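Glycoside Hydrolase (Bacteroides uniformis, PDB 5T99) probably hydrolyses beta-galactosidic linkages in agarose-derived sugars as a family 2 glycoside hydrolase, and binds the galactose-like inhibitor D-galacto-isofagomine in its barrel. Local coordinates at residues 414-419 with 470-475; 449-452 with 457-460; 452-457 with 478-483. All coordinates share one frame; numbering follows the deposited sequence.

Contact 1: residues 414-419 with 470-475; sequences IGNEIL and GMNYKP. With GIF (D-galacto-isofagomine), chain C; EDO (1,2-ethanediol), chain P.
Glu417 and Asn472 meet through a nearly straight hydrogen bond: Asn472 ND2 gives a hydrogen to Glu417 OE2 at 3.2 Å (N-H...O angle 172°). Glu417 sets CG opposite its carbonyl carbon (chi1 -57°) and runs on extended, bringing the carboxylate there. The acceptor lies in the amide plane of Asn472, but the amide reaches OE2 on its anti side and tilted 34° out of the carboxylate plane. The same oxygen takes a weak bond from the ring nitrogen of D-galacto-isofagomine, GIF N to Glu417 OE2 3.0 Å, and a hydrogen bond from O2 of a 1,2-ethanediol, probably from the crystallisation liquor. Tyr473 brings its ring edge to the carboxylate, CE2 lying 4.1 Å from Glu417 OE2, while its hydroxyl bonds to Glu494 and Ser497.

Asparagine suits position 472, its amide having both donor and acceptor. ND2 also bonds weakly to Asn416 OD1 at 3.3 Å, whereas OD1 is held by Ser493, which fixes the rotation of the amide. Asn416 is itself gripped by Arg346 at its oxygen and Asp373 at its nitrogen. Lys474 NZ bonds to Asn472 O at 3.0 Å and to Asn452 O, joining this strand end to the loop after strand 447-451.

Strands 409-416 and 468-472 end here, at the carboxyl-terminal rim that forms the sugar-binding pocket of a family 2 TIM barrel, and Asn416-Glu417 matches the Asn-Glu pair ending the fourth strand in clan GH-A.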
ATOM      1  N   ILE A 414      -4.427  -1.602 -16.286  1.00 14.64           N
ATOM      2  CA  ILE A 414      -5.160  -2.822 -16.668  1.00 14.95           C
ATOM      3  C   ILE A 414      -4.364  -4.121 -16.532  1.00 15.30           C
ATOM      4  O   ILE A 414      -4.941  -5.217 -16.572  1.00 16.36           O
ATOM      5  CB  ILE A 414      -5.744  -2.751 -18.109  1.00 14.76           C
ATOM      6  CG1 ILE A 414      -4.672  -2.393 -19.143  1.00 14.80           C
ATOM      7  CG2 ILE A 414      -6.905  -1.767 -18.156  1.00 14.69           C
ATOM      8  CD1 ILE A 414      -5.084  -2.649 -20.574  1.00 15.09           C
ATOM      9  N   GLY A 415      -3.057  -4.015 -16.388  1.00 15.35           N
ATOM     10  CA  GLY A 415      -2.237  -5.192 -16.223  1.00 15.71           C
ATOM     11  C   GLY A 415      -0.770  -4.866 -16.047  1.00 16.07           C
ATOM     12  O   GLY A 415      -0.316  -3.744 -16.318  1.00 15.59           O
ATOM     13  N   ASN A 416      -0.031  -5.873 -15.604  1.00 16.86           N
ATOM     14  CA  ASN A 416       1.407  -5.770 -15.424  1.00 17.76           C
ATOM     15  C   ASN A 416       2.129  -6.905 -16.121  1.00 17.86           C
ATOM     16  O   ASN A 416       1.871  -8.077 -15.825  1.00 18.33           O
ATOM     17  CB  ASN A 416       1.743  -5.805 -13.941  1.00 18.21           C
ATOM     18  CG  ASN A 416       3.214  -6.009 -13.699  1.00 18.72           C
ATOM     19  OD1 ASN A 416       4.016  -5.099 -13.914  1.00 18.55           O
ATOM     20  ND2 ASN A 416       3.585  -7.217 -13.276  1.00 19.14           N
ATOM     21  N   GLU A 417       3.039  -6.552 -17.026  1.00 18.36           N
ATOM     22  CA  GLU A 417       3.939  -7.517 -17.699  1.00 18.88           C
ATOM     23  C   GLU A 417       3.221  -8.714 -18.320  1.00 19.01           C
ATOM     24  O   GLU A 417       3.735  -9.830 -18.304  1.00 20.69           O
ATOM     25  CB  GLU A 417       5.027  -8.003 -16.723  1.00 18.65           C
ATOM     26  CG  GLU A 417       5.853  -6.882 -16.123  1.00 18.69           C
ATOM     27  CD  GLU A 417       7.088  -7.364 -15.390  1.00 18.66           C
ATOM     28  OE1 GLU A 417       7.073  -8.475 -14.814  1.00 18.75           O
ATOM     29  OE2 GLU A 417       8.075  -6.616 -15.377  1.00 18.89           O
ATOM     30  N   ILE A 418       2.030  -8.486 -18.852  1.00 19.08           N
ATOM     31  CA  ILE A 418       1.197  -9.583 -19.345  1.00 19.45           C
ATOM     32  C   ILE A 418       1.790 -10.270 -20.579  1.00 19.83           C
ATOM     33  O   ILE A 418       2.411  -9.621 -21.417  1.00 20.21           O
ATOM     34  CB  ILE A 418      -0.274  -9.153 -19.582  1.00 19.57           C
ATOM     35  CG1 ILE A 418      -0.452  -8.204 -20.796  1.00 19.85           C
ATOM     36  CG2 ILE A 418      -0.881  -8.632 -18.285  1.00 19.69           C
ATOM     37  CD1 ILE A 418       0.126  -6.803 -20.729  1.00 19.74           C
ATOM     38  N   LEU A 419       1.610 -11.587 -20.675  1.00 20.69           N
ATOM     39  CA  LEU A 419       2.225 -12.381 -21.761  1.00 21.95           C
ATOM     40  C   LEU A 419       1.682 -12.042 -23.167  1.00 21.77           C
ATOM     41  O   LEU A 419       2.378 -12.244 -24.174  1.00 22.09           O
ATOM     42  CB  LEU A 419       2.102 -13.883 -21.473  1.00 22.89           C
ATOM     43  CG  LEU A 419       3.215 -14.481 -20.595  1.00 24.38           C
ATOM     44  CD1 LEU A 419       3.585 -13.597 -19.407  1.00 24.54           C
ATOM     45  CD2 LEU A 419       2.825 -15.876 -20.127  1.00 24.30           C
ATOM     46  N   GLY A 470       3.228   2.649 -19.781  1.00 16.04           N
ATOM     47  CA  GLY A 470       4.289   2.472 -18.799  1.00 16.52           C
ATOM     48  C   GLY A 470       5.334   1.471 -19.271  1.00 16.66           C
ATOM     49  O   GLY A 470       4.976   0.396 -19.738  1.00 16.73           O
ATOM     50  N   MET A 471       6.617   1.815 -19.135  1.00 16.95           N
ATOM     51  CA  MET A 471       7.722   0.890 -19.440  1.00 17.37           C
ATOM     52  C   MET A 471       8.361   0.330 -18.168  1.00 17.31           C
ATOM     53  O   MET A 471       8.717   1.086 -17.258  1.00 16.87           O
ATOM     54  CB  MET A 471       8.795   1.597 -20.265  1.00 17.88           C
ATOM     55  CG  MET A 471       8.291   2.124 -21.590  1.00 18.38           C
ATOM     56  SD  MET A 471       9.603   2.871 -22.555  1.00 19.21           S
ATOM     57  CE  MET A 471      10.296   1.428 -23.332  1.00 19.57           C
ATOM     58  N   ASN A 472       8.516  -0.991 -18.118  1.00 17.45           N
ATOM     59  CA  ASN A 472       9.223  -1.657 -17.025  1.00 17.60           C
ATOM     60  C   ASN A 472      10.664  -1.950 -17.413  1.00 18.27           C
ATOM     61  O   ASN A 472      10.907  -2.740 -18.319  1.00 19.46           O
ATOM     62  CB  ASN A 472       8.527  -2.961 -16.659  1.00 17.57           C
ATOM     63  CG  ASN A 472       7.206  -2.740 -15.978  1.00 17.19           C
ATOM     64  OD1 ASN A 472       6.634  -1.646 -16.045  1.00 16.97           O
ATOM     65  ND2 ASN A 472       6.719  -3.769 -15.286  1.00 17.06           N
ATOM     66  N   TYR A 473      11.604  -1.292 -16.733  1.00 19.32           N
ATOM     67  CA  TYR A 473      13.060  -1.547 -16.837  1.00 19.47           C
ATOM     68  C   TYR A 473      13.663  -1.299 -18.221  1.00 20.77           C
ATOM     69  O   TYR A 473      14.426  -2.129 -18.726  1.00 20.78           O
ATOM     70  CB  TYR A 473      13.394  -2.953 -16.353  1.00 18.43           C
ATOM     71  CG  TYR A 473      12.782  -3.268 -15.011  1.00 18.07           C
ATOM     72  CD1 TYR A 473      13.306  -2.718 -13.832  1.00 17.74           C
ATOM     73  CD2 TYR A 473      11.671  -4.104 -14.912  1.00 17.51           C
ATOM     74  CE1 TYR A 473      12.742  -3.004 -12.594  1.00 17.16           C
ATOM     75  CE2 TYR A 473      11.106  -4.388 -13.684  1.00 17.48           C
ATOM     76  CZ  TYR A 473      11.653  -3.837 -12.533  1.00 16.99           C
ATOM     77  OH  TYR A 473      11.092  -4.122 -11.336  1.00 16.59           O
ATOM     78  N   LYS A 474      13.335  -0.149 -18.816  1.00 21.24           N
ATOM     79  CA  LYS A 474      13.799   0.181 -20.170  1.00 22.03           C
ATOM     80  C   LYS A 474      14.379   1.600 -20.332  1.00 21.76           C
ATOM     81  O   LYS A 474      14.168   2.231 -21.382  1.00 21.74           O
ATOM     82  CB  LYS A 474      12.635  -0.010 -21.162  1.00 22.63           C
ATOM     83  CG  LYS A 474      12.043  -1.405 -21.197  1.00 23.48           C
ATOM     84  CD  LYS A 474      13.000  -2.426 -21.797  1.00 23.70           C
ATOM     85  CE  LYS A 474      12.381  -3.814 -21.766  1.00 24.22           C
ATOM     86  NZ  LYS A 474      12.296  -4.365 -20.383  1.00 24.80           N
ATOM     87  N   PRO A 475      15.133   2.100 -19.331  1.00 21.70           N
ATOM     88  CA  PRO A 475      15.679   3.467 -19.452  1.00 21.89           C
ATOM     89  C   PRO A 475      16.589   3.647 -20.663  1.00 21.47           C
ATOM     90  O   PRO A 475      16.590   4.716 -21.268  1.00 21.46           O
ATOM     91  CB  PRO A 475      16.448   3.663 -18.141  1.00 22.34           C
ATOM     92  CG  PRO A 475      16.822   2.286 -17.705  1.00 22.34           C
ATOM     93  CD  PRO A 475      15.690   1.398 -18.158  1.00 22.52           C
TER
HETATM   94  C   GIF C 901       7.224  -7.592 -11.778  1.00 18.07           C
HETATM   95  N   GIF C 901       8.462  -7.153 -12.402  1.00 18.35           N
HETATM   96  O   GIF C 901      12.322  -7.751 -10.371  1.00 18.41           O
HETATM   97  C1  GIF C 901       7.374  -7.597 -10.269  1.00 17.93           C
HETATM   98  O1  GIF C 901       8.523  -9.705 -10.171  1.00 18.58           O
HETATM   99  C2  GIF C 901       8.643  -8.325  -9.833  1.00 18.30           C
HETATM  100  O2  GIF C 901       6.238  -8.234  -9.688  1.00 16.65           O
HETATM  101  C3  GIF C 901       9.885  -7.738 -10.498  1.00 18.41           C
HETATM  102  C4  GIF C 901       9.732  -7.743 -12.016  1.00 18.45           C
HETATM  103  C5  GIF C 901      11.139  -8.513 -10.090  1.00 18.53           C
HETATM  104  C1  EDO P 914      11.505  -7.124 -16.786  1.00 42.61           C
HETATM  105  O1  EDO P 914      11.965  -6.854 -18.129  1.00 45.01           O
HETATM  106  C2  EDO P 914      11.358  -8.619 -16.543  1.00 41.14           C
HETATM  107  O2  EDO P 914      10.483  -8.817 -15.428  1.00 40.46           O

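Contact 2: residues 449-452 with 457-460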
ATOM      1  N   CYS A 449      -0.876   0.700 -18.482  1.00 14.42           N
ATOM      2  CA  CYS A 449      -0.417  -0.681 -18.410  1.00 14.94           C
ATOM      3  C   CYS A 449       1.099  -0.670 -18.258  1.00 15.31           C
ATOM      4  O   CYS A 449       1.763   0.269 -18.715  1.00 15.45           O
ATOM      5  CB  CYS A 449      -0.841  -1.447 -19.676  1.00 15.05           C
ATOM      6  SG  CYS A 449      -0.731  -3.251 -19.573  1.00 15.27           S
ATOM      7  N   GLY A 450       1.639  -1.696 -17.604  1.00 15.81           N
ATOM      8  CA  GLY A 450       3.091  -1.801 -17.359  1.00 16.16           C
ATOM      9  C   GLY A 450       3.730  -2.797 -18.307  1.00 15.86           C
ATOM     10  O   GLY A 450       3.481  -3.999 -18.188  1.00 15.90           O
ATOM     11  N   PHE A 451       4.537  -2.306 -19.247  1.00 15.96           N
ATOM     12  CA  PHE A 451       5.121  -3.148 -20.304  1.00 16.46           C
ATOM     13  C   PHE A 451       6.592  -3.476 -20.060  1.00 17.17           C
ATOM     14  O   PHE A 451       7.434  -2.575 -20.031  1.00 17.21           O
ATOM     15  CB  PHE A 451       4.995  -2.466 -21.661  1.00 16.19           C
ATOM     16  CG  PHE A 451       3.578  -2.153 -22.057  1.00 16.16           C
ATOM     17  CD1 PHE A 451       2.645  -3.173 -22.218  1.00 16.10           C
ATOM     18  CD2 PHE A 451       3.174  -0.832 -22.285  1.00 16.03           C
ATOM     19  CE1 PHE A 451       1.338  -2.879 -22.600  1.00 16.23           C
ATOM     20  CE2 PHE A 451       1.872  -0.538 -22.658  1.00 15.91           C
ATOM     21  CZ  PHE A 451       0.951  -1.561 -22.821  1.00 15.90           C
ATOM     22  N   ASN A 452       6.896  -4.766 -19.902  1.00 18.19           N
ATOM     23  CA  ASN A 452       8.291  -5.231 -19.757  1.00 18.83           C
ATOM     24  C   ASN A 452       8.942  -5.735 -21.033  1.00 19.43           C
ATOM     25  O   ASN A 452      10.176  -5.793 -21.096  1.00 20.52           O
ATOM     26  CB  ASN A 452       8.433  -6.292 -18.665  1.00 18.94           C
ATOM     27  CG  ASN A 452       7.626  -7.553 -18.932  1.00 18.66           C
ATOM     28  OD1 ASN A 452       6.603  -7.530 -19.623  1.00 17.65           O
ATOM     29  ND2 ASN A 452       8.068  -8.661 -18.335  1.00 18.72           N
ATOM     30  N   PRO A 457       5.074  -4.896 -27.414  1.00 16.81           N
ATOM     31  CA  PRO A 457       3.754  -4.251 -27.284  1.00 16.72           C
ATOM     32  C   PRO A 457       3.632  -2.879 -27.985  1.00 16.61           C
ATOM     33  O   PRO A 457       2.513  -2.488 -28.344  1.00 16.40           O
ATOM     34  CB  PRO A 457       3.580  -4.113 -25.773  1.00 16.84           C
ATOM     35  CG  PRO A 457       4.965  -3.996 -25.254  1.00 17.17           C
ATOM     36  CD  PRO A 457       5.838  -4.828 -26.156  1.00 16.94           C
ATOM     37  N   PHE A 458       4.763  -2.192 -28.196  1.00 16.16           N
ATOM     38  CA  PHE A 458       4.810  -0.967 -29.002  1.00 16.10           C
ATOM     39  C   PHE A 458       4.644  -1.224 -30.507  1.00 16.73           C
ATOM     40  O   PHE A 458       3.968  -0.441 -31.212  1.00 15.84           O
ATOM     41  CB  PHE A 458       6.087  -0.188 -28.718  1.00 15.83           C
ATOM     42  CG  PHE A 458       6.152   0.331 -27.319  1.00 16.39           C
ATOM     43  CD1 PHE A 458       5.544   1.533 -26.992  1.00 16.39           C
ATOM     44  CD2 PHE A 458       6.760  -0.401 -26.315  1.00 16.50           C
ATOM     45  CE1 PHE A 458       5.573   2.009 -25.702  1.00 16.58           C
ATOM     46  CE2 PHE A 458       6.773   0.070 -25.013  1.00 16.53           C
ATOM     47  CZ  PHE A 458       6.185   1.278 -24.708  1.00 16.38           C
ATOM     48  N   ASP A 459       5.269  -2.307 -30.988  1.00 16.86           N
ATOM     49  CA  ASP A 459       5.188  -2.724 -32.403  1.00 17.21           C
ATOM     50  C   ASP A 459       3.938  -3.558 -32.722  1.00 16.43           C
ATOM     51  O   ASP A 459       3.512  -3.614 -33.877  1.00 15.55           O
ATOM     52  CB  ASP A 459       6.431  -3.540 -32.802  1.00 17.95           C
ATOM     53  CG  ASP A 459       7.718  -2.717 -32.806  1.00 18.87           C
ATOM     54  OD1 ASP A 459       7.670  -1.470 -32.701  1.00 19.35           O
ATOM     55  OD2 ASP A 459       8.797  -3.342 -32.924  1.00 20.02           O
ATOM     56  N   ASN A 460       3.374  -4.205 -31.696  1.00 15.51           N
ATOM     57  CA  ASN A 460       2.193  -5.042 -31.842  1.00 14.84           C
ATOM     58  C   ASN A 460       0.866  -4.312 -31.546  1.00 14.40           C
ATOM     59  O   ASN A 460      -0.139  -4.960 -31.237  1.00 13.84           O
ATOM     60  CB  ASN A 460       2.307  -6.258 -30.916  1.00 14.90           C
ATOM     61  CG  ASN A 460       3.531  -7.114 -31.197  1.00 14.74           C
ATOM     62  OD1 ASN A 460       4.213  -6.937 -32.194  1.00 14.56           O
ATOM     63  ND2 ASN A 460       3.814  -8.044 -30.294  1.00 14.67           N
TER
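Phe451 has its CG opposite the carbonyl carbon and beside the backbone N (chi1 -59°), a rotation that carries the ring off strand 447-451 to meet Pro457, while the far end of the Phe458 ring, at CZ, comes to 4.4 Å from Phe451 CD2. The two rings and the proline form a small apolar cluster without any hydrogen bond between the segments.

Pro457 lies over one face of the Phe451 ring. Its CB stands 4.2 Å from the ring centroid and 28° off the normal, a CH-pi contact in which a ring methylene of the proline lies over the pi cloud. The closest pair is Pro457 CB with Phe451 CD1 at 3.8 Å; Pro457 CG follows at 3.9 Å from Phe451 CB, so the pyrrolidine extends from the ring back to the root of the side chain. Proline suits this place because it is compact and rigid, and because its nitrogen, which has no hydrogen, is tolerated in the first turn of a helix.

Phe458 adds a T-shaped contact. The edge of Phe451 is directed at the face of Phe458, with centroids 5.9 Å apart and planes at 69°. Both phenylalanines are buried, where flat hydrocarbon rings fill space without polar groups to satisfy.

Phe451 and Phe458 both rest on Ala469 of strand 468-472, and Phe458 also reaches Met471 and Leu488. Helix 456-459 is thus seated against neighbouring strands 447-451 and 468-472, within the beta-alpha-beta unit that it helps to form.

Contact 3: residues 452-457 with 478-483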
ATOM      1  N   ASN A 452       6.896  -4.766 -19.902  1.00 18.19           N
ATOM      2  CA  ASN A 452       8.291  -5.231 -19.757  1.00 18.83           C
ATOM      3  C   ASN A 452       8.942  -5.735 -21.033  1.00 19.43           C
ATOM      4  O   ASN A 452      10.176  -5.793 -21.096  1.00 20.52           O
ATOM      5  CB  ASN A 452       8.433  -6.292 -18.665  1.00 18.94           C
ATOM      6  CG  ASN A 452       7.626  -7.553 -18.932  1.00 18.66           C
ATOM      7  OD1 ASN A 452       6.603  -7.530 -19.623  1.00 17.65           O
ATOM      8  ND2 ASN A 452       8.068  -8.661 -18.335  1.00 18.72           N
ATOM      9  N   TYR A 453       8.162  -6.106 -22.047  1.00 19.49           N
ATOM     10  CA  TYR A 453       8.774  -6.512 -23.310  1.00 19.64           C
ATOM     11  C   TYR A 453       9.028  -5.228 -24.109  1.00 19.60           C
ATOM     12  O   TYR A 453       8.280  -4.243 -23.986  1.00 19.74           O
ATOM     13  CB  TYR A 453       7.898  -7.495 -24.086  1.00 20.53           C
ATOM     14  CG  TYR A 453       7.606  -8.847 -23.437  1.00 21.49           C
ATOM     15  CD1 TYR A 453       7.952  -9.135 -22.116  1.00 22.49           C
ATOM     16  CD2 TYR A 453       6.924  -9.832 -24.150  1.00 22.70           C
ATOM     17  CE1 TYR A 453       7.655 -10.366 -21.542  1.00 23.23           C
ATOM     18  CE2 TYR A 453       6.614 -11.058 -23.578  1.00 23.04           C
ATOM     19  CZ  TYR A 453       6.981 -11.316 -22.273  1.00 23.52           C
ATOM     20  OH  TYR A 453       6.682 -12.528 -21.690  1.00 25.36           O
ATOM     21  N   TYR A 454      10.106  -5.225 -24.880  1.00 19.30           N
ATOM     22  CA  TYR A 454      10.408  -4.133 -25.802  1.00 19.58           C
ATOM     23  C   TYR A 454      11.182  -4.671 -27.022  1.00 19.26           C
ATOM     24  O   TYR A 454      12.180  -5.363 -26.842  1.00 19.12           O
ATOM     25  CB  TYR A 454      11.212  -3.023 -25.111  1.00 19.83           C
ATOM     26  CG  TYR A 454      11.469  -1.867 -26.042  1.00 20.21           C
ATOM     27  CD1 TYR A 454      10.578  -0.806 -26.130  1.00 20.11           C
ATOM     28  CD2 TYR A 454      12.581  -1.865 -26.885  1.00 20.83           C
ATOM     29  CE1 TYR A 454      10.795   0.235 -27.016  1.00 20.36           C
ATOM     30  CE2 TYR A 454      12.809  -0.829 -27.772  1.00 20.88           C
ATOM     31  CZ  TYR A 454      11.914   0.219 -27.836  1.00 21.11           C
ATOM     32  OH  TYR A 454      12.165   1.252 -28.720  1.00 22.10           O
ATOM     33  N   PRO A 455      10.772  -4.345 -28.255  1.00 18.91           N
ATOM     34  CA  PRO A 455       9.693  -3.387 -28.581  1.00 18.46           C
ATOM     35  C   PRO A 455       8.266  -3.979 -28.716  1.00 17.73           C
ATOM     36  O   PRO A 455       7.349  -3.240 -29.064  1.00 17.49           O
ATOM     37  CB  PRO A 455      10.162  -2.817 -29.932  1.00 18.69           C
ATOM     38  CG  PRO A 455      10.869  -3.974 -30.576  1.00 18.71           C
ATOM     39  CD  PRO A 455      11.574  -4.692 -29.445  1.00 18.68           C
ATOM     40  N   ALA A 456       8.082  -5.267 -28.416  1.00 16.98           N
ATOM     41  CA  ALA A 456       6.847  -6.013 -28.759  1.00 16.91           C
ATOM     42  C   ALA A 456       5.515  -5.248 -28.641  1.00 16.79           C
ATOM     43  O   ALA A 456       4.913  -4.947 -29.656  1.00 16.73           O
ATOM     44  CB  ALA A 456       6.781  -7.340 -28.002  1.00 16.38           C
ATOM     45  N   PRO A 457       5.074  -4.896 -27.414  1.00 16.81           N
ATOM     46  CA  PRO A 457       3.754  -4.251 -27.284  1.00 16.72           C
ATOM     47  C   PRO A 457       3.632  -2.879 -27.985  1.00 16.61           C
ATOM     48  O   PRO A 457       2.513  -2.488 -28.344  1.00 16.40           O
ATOM     49  CB  PRO A 457       3.580  -4.113 -25.773  1.00 16.84           C
ATOM     50  CG  PRO A 457       4.965  -3.996 -25.254  1.00 17.17           C
ATOM     51  CD  PRO A 457       5.838  -4.828 -26.156  1.00 16.94           C
ATOM     52  N   TYR A 478      14.356   4.670 -23.689  1.00 21.35           N
ATOM     53  CA  TYR A 478      13.435   5.815 -23.592  1.00 21.17           C
ATOM     54  C   TYR A 478      13.532   6.729 -24.813  1.00 21.95           C
ATOM     55  O   TYR A 478      12.510   7.127 -25.367  1.00 20.90           O
ATOM     56  CB  TYR A 478      13.670   6.644 -22.320  1.00 20.31           C
ATOM     57  CG  TYR A 478      13.258   6.011 -21.000  1.00 19.46           C
ATOM     58  CD1 TYR A 478      12.600   4.771 -20.933  1.00 19.56           C
ATOM     59  CD2 TYR A 478      13.491   6.684 -19.808  1.00 19.12           C
ATOM     60  CE1 TYR A 478      12.221   4.222 -19.709  1.00 19.22           C
ATOM     61  CE2 TYR A 478      13.109   6.147 -18.589  1.00 19.13           C
ATOM     62  CZ  TYR A 478      12.475   4.920 -18.544  1.00 18.96           C
ATOM     63  OH  TYR A 478      12.109   4.392 -17.341  1.00 19.13           O
ATOM     64  N   ALA A 479      14.756   7.048 -25.230  1.00 22.31           N
ATOM     65  CA  ALA A 479      14.955   7.899 -26.392  1.00 23.13           C
ATOM     66  C   ALA A 479      14.387   7.266 -27.665  1.00 23.73           C
ATOM     67  O   ALA A 479      13.672   7.927 -28.425  1.00 24.16           O
ATOM     68  CB  ALA A 479      16.432   8.234 -26.566  1.00 23.44           C
ATOM     69  N   GLU A 480      14.690   5.986 -27.884  1.00 24.28           N
ATOM     70  CA  GLU A 480      14.270   5.286 -29.105  1.00 23.92           C
ATOM     71  C   GLU A 480      12.743   5.165 -29.224  1.00 23.49           C
ATOM     72  O   GLU A 480      12.196   5.386 -30.305  1.00 24.18           O
ATOM     73  CB  GLU A 480      14.940   3.904 -29.212  1.00 24.08           C
ATOM     74  CG  GLU A 480      14.463   3.075 -30.398  1.00 25.22           C
ATOM     75  CD  GLU A 480      15.197   1.758 -30.552  1.00 25.62           C
ATOM     76  OE1 GLU A 480      14.645   0.716 -30.136  1.00 26.57           O
ATOM     77  OE2 GLU A 480      16.315   1.764 -31.101  1.00 26.16           O
ATOM     78  N   VAL A 481      12.056   4.813 -28.135  1.00 22.48           N
ATOM     79  CA  VAL A 481      10.593   4.647 -28.193  1.00 21.99           C
ATOM     80  C   VAL A 481       9.874   5.959 -28.502  1.00 21.64           C
ATOM     81  O   VAL A 481       8.832   5.930 -29.136  1.00 21.24           O
ATOM     82  CB  VAL A 481      10.011   3.992 -26.921  1.00 21.44           C
ATOM     83  CG1 VAL A 481       9.933   4.983 -25.755  1.00 21.38           C
ATOM     84  CG2 VAL A 481       8.647   3.378 -27.211  1.00 21.36           C
ATOM     85  N   GLN A 482      10.444   7.085 -28.064  1.00 21.77           N
ATOM     86  CA  GLN A 482       9.935   8.426 -28.412  1.00 22.64           C
ATOM     87  C   GLN A 482      10.154   8.799 -29.894  1.00 23.05           C
ATOM     88  O   GLN A 482       9.335   9.509 -30.472  1.00 24.06           O
ATOM     89  CB  GLN A 482      10.552   9.512 -27.509  1.00 21.85           C
ATOM     90  CG  GLN A 482      10.179   9.394 -26.044  1.00 21.69           C
ATOM     91  CD  GLN A 482      10.942  10.380 -25.163  1.00 22.03           C
ATOM     92  OE1 GLN A 482      10.508  11.528 -24.965  1.00 22.02           O
ATOM     93  NE2 GLN A 482      12.073   9.934 -24.613  1.00 21.04           N
ATOM     94  N   ARG A 483      11.259   8.354 -30.489  1.00 23.68           N
ATOM     95  CA  ARG A 483      11.478   8.503 -31.933  1.00 24.28           C
ATOM     96  C   ARG A 483      10.442   7.710 -32.737  1.00 22.78           C
ATOM     97  O   ARG A 483       9.840   8.233 -33.678  1.00 21.97           O
ATOM     98  CB  ARG A 483      12.877   8.013 -32.347  1.00 27.02           C
ATOM     99  CG  ARG A 483      13.969   9.066 -32.351  1.00 29.63           C
ATOM    100  CD  ARG A 483      15.220   8.553 -33.074  1.00 31.64           C
ATOM    101  NE  ARG A 483      15.825   7.358 -32.450  1.00 33.54           N
ATOM    102  CZ  ARG A 483      16.556   7.343 -31.321  1.00 33.24           C
ATOM    103  NH1 ARG A 483      16.788   8.459 -30.629  1.00 33.34           N
ATOM    104  NH2 ARG A 483      17.047   6.187 -30.860  1.00 33.09           N
TER
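Tyr454 OH donates a hydrogen bond to Glu480 OE1 at 2.9 Å, using the anti lone pair of that carboxylate oxygen, the one directed away from its partner oxygen. Ring and carboxylate planes differ by only 24°, and OE1 lies at the edge of the ring, near its plane, 3.4 Å from Tyr454 CE2. Glu480 leaves its helix with CG opposite the backbone N (chi1 175°) and stays extended beyond CG, which runs its CG past the phenol, 3.4 Å from Tyr454 OH.

At another part of the same rim, Tyr454 CE1 packs against Val481 CG2 at 3.8 Å. A branched valine suits the spot: one methyl faces the tyrosine, while the side chain also touches Met471 and Leu490 of the barrel strands, bringing the phenol rim against the apolar layer beneath the helix. Tyr454 additionally touches Met471 and Lys474.

One face of the ring belongs to its own neighbour. The peptide bond between Tyr454 and Pro455 is cis, and Pro455 CB sits 3.9 Å above the ring plane, over the centre. Packing of an aromatic ring on the proline that follows is a known feature of cis aromatic-proline peptides, and Pro455 here takes the N-cap position of helix 456-459.

A tyrosine therefore does two jobs at once, its hydrocarbon rim packing on valine and its hydroxyl reaching a carboxylate. The single donated bond may stabilise the negative charge of Glu480 modestly, and it adds direction to a contact that is otherwise apolar and partly buried.

In the fold
All three contacts lie in the TIM barrel domain. Contacts 1 and 2 use the neighbouring parallel strands 409-416, 447-451 and 468-472; contact 3 joins the loop after strand 447-451 to helix 478-484. Contact 2 is nested inside the loop closed by contact 1, and contact 3 crosses contact 1 along the chain. Their centres stand close: about 6 Å between contacts 1 and 2, 8 Å between 2 and 3, and 11 Å between 1 and 3. Contact 1 lines the sugar pocket, contact 2 seats helix 456-459 on strand 447-451, and contact 3 ties the loop leading into that helix to helix 478-484; Phe458 of contact 2 touches Val481 of contact 3. Strand 447-451 lies between the two strands of contact 1, linking pocket and outer layer.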